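Local coordinates for protein 2-hydroxyhepta-2,4-diene-1, 7-dioateisomerase (Mycobacterium abscessus, PDB 3R6O) that binds magnesium and, as a member of the fumarylacetoacetate hydrolase family, is probably a 2-hydroxyhepta-2,4-diene-1,7-dioate isomerase, at residues 150-162 / 285-298. Residues are numbered along the deposited sequence; the frame is centred on the assembly and turned at random.
With MG (magnesium ion), chain B.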
# COMPACT_ATOMS: atom_id res chain seq x y z
N ARG A 150 1.74 -6.53 21.34
CA ARG A 150 1.63 -6.03 22.70
C ARG A 150 0.46 -5.08 22.88
O ARG A 150 -0.18 -5.08 23.91
CB ARG A 150 2.91 -5.25 23.11
CG ARG A 150 4.17 -5.76 22.50
CD ARG A 150 5.41 -5.40 23.30
NE ARG A 150 5.76 -4.01 23.02
CZ ARG A 150 6.36 -3.58 21.91
NH1 ARG A 150 6.72 -4.43 20.95
NH2 ARG A 150 6.60 -2.28 21.76
N THR A 151 0.17 -4.27 21.87
CA THR A 151 -0.89 -3.25 21.95
C THR A 151 -2.35 -3.74 21.67
O THR A 151 -3.26 -2.90 21.52
CB THR A 151 -0.57 -2.09 21.01
OG1 THR A 151 -0.40 -2.59 19.68
CG2 THR A 151 0.73 -1.41 21.41
N SER A 152 -2.60 -5.05 21.57
CA SER A 152 -3.93 -5.53 21.24
C SER A 152 -4.35 -6.69 22.10
O SER A 152 -3.61 -7.65 22.31
CB SER A 152 -4.05 -5.93 19.76
OG SER A 152 -5.35 -6.44 19.51
N HIS A 153 -5.58 -6.58 22.58
CA HIS A 153 -6.25 -7.62 23.35
C HIS A 153 -7.55 -8.04 22.62
O HIS A 153 -8.45 -8.62 23.22
CB HIS A 153 -6.60 -7.06 24.73
CG HIS A 153 -5.41 -6.84 25.62
ND1 HIS A 153 -4.52 -5.81 25.44
CD2 HIS A 153 -5.01 -7.49 26.74
CE1 HIS A 153 -3.59 -5.85 26.38
NE2 HIS A 153 -3.87 -6.85 27.19
N ALA A 154 -7.62 -7.78 21.32
CA ALA A 154 -8.83 -8.11 20.55
C ALA A 154 -8.46 -8.41 19.12
O ALA A 154 -8.88 -7.71 18.22
CB ALA A 154 -9.84 -6.96 20.62
N LEU A 155 -7.66 -9.46 18.94
CA LEU A 155 -7.19 -9.87 17.62
C LEU A 155 -8.18 -10.80 16.95
O LEU A 155 -8.49 -11.89 17.48
CB LEU A 155 -5.82 -10.56 17.71
CG LEU A 155 -5.10 -10.74 16.37
CD1 LEU A 155 -4.73 -9.40 15.80
CD2 LEU A 155 -3.87 -11.65 16.55
N ASP A 156 -8.68 -10.37 15.79
CA ASP A 156 -9.68 -11.14 15.07
C ASP A 156 -9.12 -11.78 13.78
O ASP A 156 -8.16 -11.29 13.18
CB ASP A 156 -10.89 -10.26 14.75
CG ASP A 156 -12.20 -10.99 14.89
OD1 ASP A 156 -12.17 -12.23 15.01
OD2 ASP A 156 -13.26 -10.32 14.90
N TYR A 157 -9.80 -12.84 13.35
CA TYR A 157 -9.57 -13.59 12.12
C TYR A 157 -10.69 -13.32 11.11
O TYR A 157 -11.84 -13.04 11.48
CB TYR A 157 -9.51 -15.11 12.45
CG TYR A 157 -10.74 -15.54 13.22
CD1 TYR A 157 -11.90 -15.94 12.55
CD2 TYR A 157 -10.79 -15.44 14.61
CE1 TYR A 157 -13.08 -16.28 13.27
CE2 TYR A 157 -11.95 -15.77 15.34
CZ TYR A 157 -13.10 -16.18 14.66
OH TYR A 157 -14.26 -16.53 15.37
N GLU A 158 -10.33 -13.38 9.82
CA GLU A 158 -11.27 -13.16 8.74
C GLU A 158 -10.79 -13.93 7.52
O GLU A 158 -9.95 -13.41 6.79
CB GLU A 158 -11.31 -11.71 8.37
CG GLU A 158 -11.65 -10.77 9.49
CD GLU A 158 -11.79 -9.34 9.01
OE1 GLU A 158 -10.90 -8.83 8.36
OE2 GLU A 158 -12.82 -8.70 9.29
N ILE A 159 -11.31 -15.13 7.31
CA ILE A 159 -10.97 -15.92 6.11
C ILE A 159 -11.56 -15.28 4.87
O ILE A 159 -12.70 -14.88 4.83
CB ILE A 159 -11.41 -17.40 6.24
CG1 ILE A 159 -10.75 -18.25 5.14
CG2 ILE A 159 -12.99 -17.57 6.27
CD1 ILE A 159 -11.09 -19.79 5.30
N GLU A 160 -10.72 -15.12 3.85
CA GLU A 160 -11.17 -14.50 2.60
C GLU A 160 -10.51 -15.18 1.42
O GLU A 160 -9.42 -15.75 1.53
CB GLU A 160 -10.81 -13.00 2.63
CG GLU A 160 -11.16 -12.32 3.94
CD GLU A 160 -11.32 -10.83 3.91
OE1 GLU A 160 -11.33 -10.18 2.83
OE2 GLU A 160 -11.45 -10.28 5.00
N ILE A 161 -11.17 -15.08 0.28
CA ILE A 161 -10.57 -15.45 -0.96
C ILE A 161 -9.95 -14.16 -1.61
O ILE A 161 -10.63 -13.12 -1.75
CB ILE A 161 -11.60 -16.14 -1.91
CG1 ILE A 161 -12.31 -17.34 -1.25
CG2 ILE A 161 -10.91 -16.60 -3.21
CD1 ILE A 161 -11.39 -18.40 -0.59
N ALA A 162 -8.68 -14.25 -1.96
CA ALA A 162 -7.96 -13.18 -2.64
C ALA A 162 -7.85 -13.46 -4.12
O ALA A 162 -7.62 -14.61 -4.53
CB ALA A 162 -6.53 -13.00 -2.06
N PRO A 285 -17.01 -13.98 5.50
CA PRO A 285 -18.39 -14.17 5.98
C PRO A 285 -18.50 -13.93 7.50
O PRO A 285 -17.55 -13.45 8.10
CB PRO A 285 -18.66 -15.63 5.65
CG PRO A 285 -17.34 -16.27 5.67
CD PRO A 285 -16.38 -15.26 5.15
N GLY A 286 -19.63 -14.28 8.11
CA GLY A 286 -19.78 -14.19 9.58
C GLY A 286 -18.96 -15.19 10.41
O GLY A 286 -18.22 -16.00 9.86
N GLY A 287 -19.14 -15.17 11.74
CA GLY A 287 -18.43 -16.07 12.65
C GLY A 287 -17.10 -15.54 13.21
O GLY A 287 -16.36 -16.26 13.85
N CYS A 288 -16.81 -14.26 12.99
CA CYS A 288 -15.61 -13.61 13.54
C CYS A 288 -15.75 -13.41 15.05
O CYS A 288 -16.87 -13.39 15.57
CB CYS A 288 -15.41 -12.23 12.88
SG CYS A 288 -15.20 -12.21 11.06
N GLY A 289 -14.62 -13.23 15.72
CA GLY A 289 -14.54 -13.06 17.16
C GLY A 289 -15.44 -11.98 17.76
O GLY A 289 -16.00 -12.18 18.82
N PHE A 290 -15.57 -10.85 17.09
CA PHE A 290 -16.28 -9.70 17.62
C PHE A 290 -17.80 -9.94 17.64
O PHE A 290 -18.52 -9.18 18.26
CB PHE A 290 -15.94 -8.42 16.82
CG PHE A 290 -16.66 -8.30 15.51
CD1 PHE A 290 -17.86 -7.59 15.41
CD2 PHE A 290 -16.15 -8.89 14.38
CE1 PHE A 290 -18.53 -7.48 14.21
CE2 PHE A 290 -16.80 -8.81 13.19
CZ PHE A 290 -18.00 -8.09 13.09
N GLN A 291 -18.27 -11.01 17.00
CA GLN A 291 -19.68 -11.22 16.80
C GLN A 291 -20.32 -12.06 17.90
O GLN A 291 -21.45 -12.50 17.75
CB GLN A 291 -19.92 -11.82 15.41
CG GLN A 291 -19.54 -10.81 14.32
CD GLN A 291 -19.65 -11.38 12.91
OE1 GLN A 291 -18.82 -12.17 12.50
NE2 GLN A 291 -20.67 -10.95 12.16
N PHE A 292 -19.58 -12.25 19.01
CA PHE A 292 -20.08 -13.05 20.14
C PHE A 292 -19.86 -12.37 21.47
O PHE A 292 -18.97 -11.52 21.61
CB PHE A 292 -19.39 -14.41 20.16
CG PHE A 292 -19.55 -15.18 18.89
CD1 PHE A 292 -20.68 -15.94 18.66
CD2 PHE A 292 -18.60 -15.05 17.88
CE1 PHE A 292 -20.84 -16.64 17.47
CE2 PHE A 292 -18.76 -15.74 16.69
CZ PHE A 292 -19.90 -16.56 16.50
N ASP A 293 -20.71 -12.74 22.41
CA ASP A 293 -20.54 -12.44 23.82
C ASP A 293 -20.44 -13.74 24.65
O ASP A 293 -21.39 -14.53 24.67
CB ASP A 293 -21.75 -11.67 24.32
CG ASP A 293 -21.67 -11.35 25.78
OD1 ASP A 293 -20.57 -11.04 26.23
OD2 ASP A 293 -22.68 -11.40 26.47
N PRO A 294 -19.29 -13.97 25.32
CA PRO A 294 -18.07 -13.16 25.20
C PRO A 294 -17.48 -13.32 23.81
O PRO A 294 -17.84 -14.25 23.11
CB PRO A 294 -17.13 -13.74 26.27
CG PRO A 294 -17.98 -14.63 27.10
CD PRO A 294 -19.11 -15.08 26.28
N PRO A 295 -16.59 -12.39 23.40
CA PRO A 295 -15.90 -12.46 22.13
C PRO A 295 -15.03 -13.70 21.99
O PRO A 295 -14.70 -14.34 22.99
CB PRO A 295 -15.05 -11.18 22.11
CG PRO A 295 -15.65 -10.30 23.16
CD PRO A 295 -16.23 -11.20 24.19
N ARG A 296 -14.73 -14.08 20.75
CA ARG A 296 -13.96 -15.30 20.49
C ARG A 296 -12.68 -14.94 19.71
O ARG A 296 -12.33 -15.62 18.74
CB ARG A 296 -14.78 -16.31 19.68
CG ARG A 296 -16.18 -16.62 20.25
CD ARG A 296 -16.67 -17.95 19.70
NE ARG A 296 -15.83 -19.00 20.27
CZ ARG A 296 -15.90 -20.29 19.93
NH1 ARG A 296 -16.80 -20.72 19.01
NH2 ARG A 296 -15.07 -21.14 20.51
N TYR A 297 -12.03 -13.88 20.18
CA TYR A 297 -10.79 -13.37 19.61
C TYR A 297 -9.65 -14.41 19.78
O TYR A 297 -9.77 -15.36 20.54
CB TYR A 297 -10.38 -12.01 20.20
CG TYR A 297 -11.36 -10.86 19.96
CD1 TYR A 297 -11.69 -10.47 18.68
CD2 TYR A 297 -11.89 -10.11 21.01
CE1 TYR A 297 -12.55 -9.43 18.43
CE2 TYR A 297 -12.77 -9.04 20.79
CZ TYR A 297 -13.09 -8.70 19.49
OH TYR A 297 -13.97 -7.67 19.22
N LEU A 298 -8.62 -14.28 18.94
CA LEU A 298 -7.49 -15.19 18.95
C LEU A 298 -6.79 -15.12 20.31
O LEU A 298 -6.60 -14.04 20.86
CB LEU A 298 -6.53 -14.85 17.82
CG LEU A 298 -7.17 -14.92 16.42
CD1 LEU A 298 -6.18 -14.44 15.28
CD2 LEU A 298 -7.66 -16.35 16.18
MG MG B . -11.77 -8.00 5.40
O HOH W 1 -7.01 -11.27 21.15
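Leu155 and Leu298 share the one direct backbone-backbone hydrogen bond between 150-162 and 285-298. Leu298 N donates to Leu155 O over 2.8 Å, nearly straight at 165°. A water adds a second link, accepting the N-H of Leu155 and donating to Leu298 O. The carboxylate of Asp156 reaches into the short 3-10 segment 289-290. Its OD1 receives Gly289 N at 2.7 Å on the syn lone pair, and Tyr157 N on the anti side, tilted out of the carboxylate plane. OD2 takes Phe290 N at 3.2 Å from above the carboxylate plane and also forms a salt bridge with Arg193. The same oxygen lies at the edge of the Phe290 ring. In this FAH-family fold, 155-165 is an inner strand of the large mixed sheet, and 285-298 belongs to the loop between strands 279-281 and 303-308. After a break at Tyr157 and Glu158 the strand resumes and carries Glu160, whose OE2 binds magnesium at 2.3 Å; Asp189 is the other protein ligand. With CG between its backbone N and carbonyl carbon (chi1 53°), Tyr157 turns its ring toward the loop, and OH donates to Gly287 O at 2.6 Å. Arg296 O sits at the edge of the Tyr157 ring, in its plane, while Leu298 CD2 packs against CD2 of Tyr157. Ala154 CB lies over one face of the Tyr297 ring, 3.8 Å from its centroid, in a CH-pi contact. Leu155 CD2 meets Leu298 CD1 at 3.8 Å.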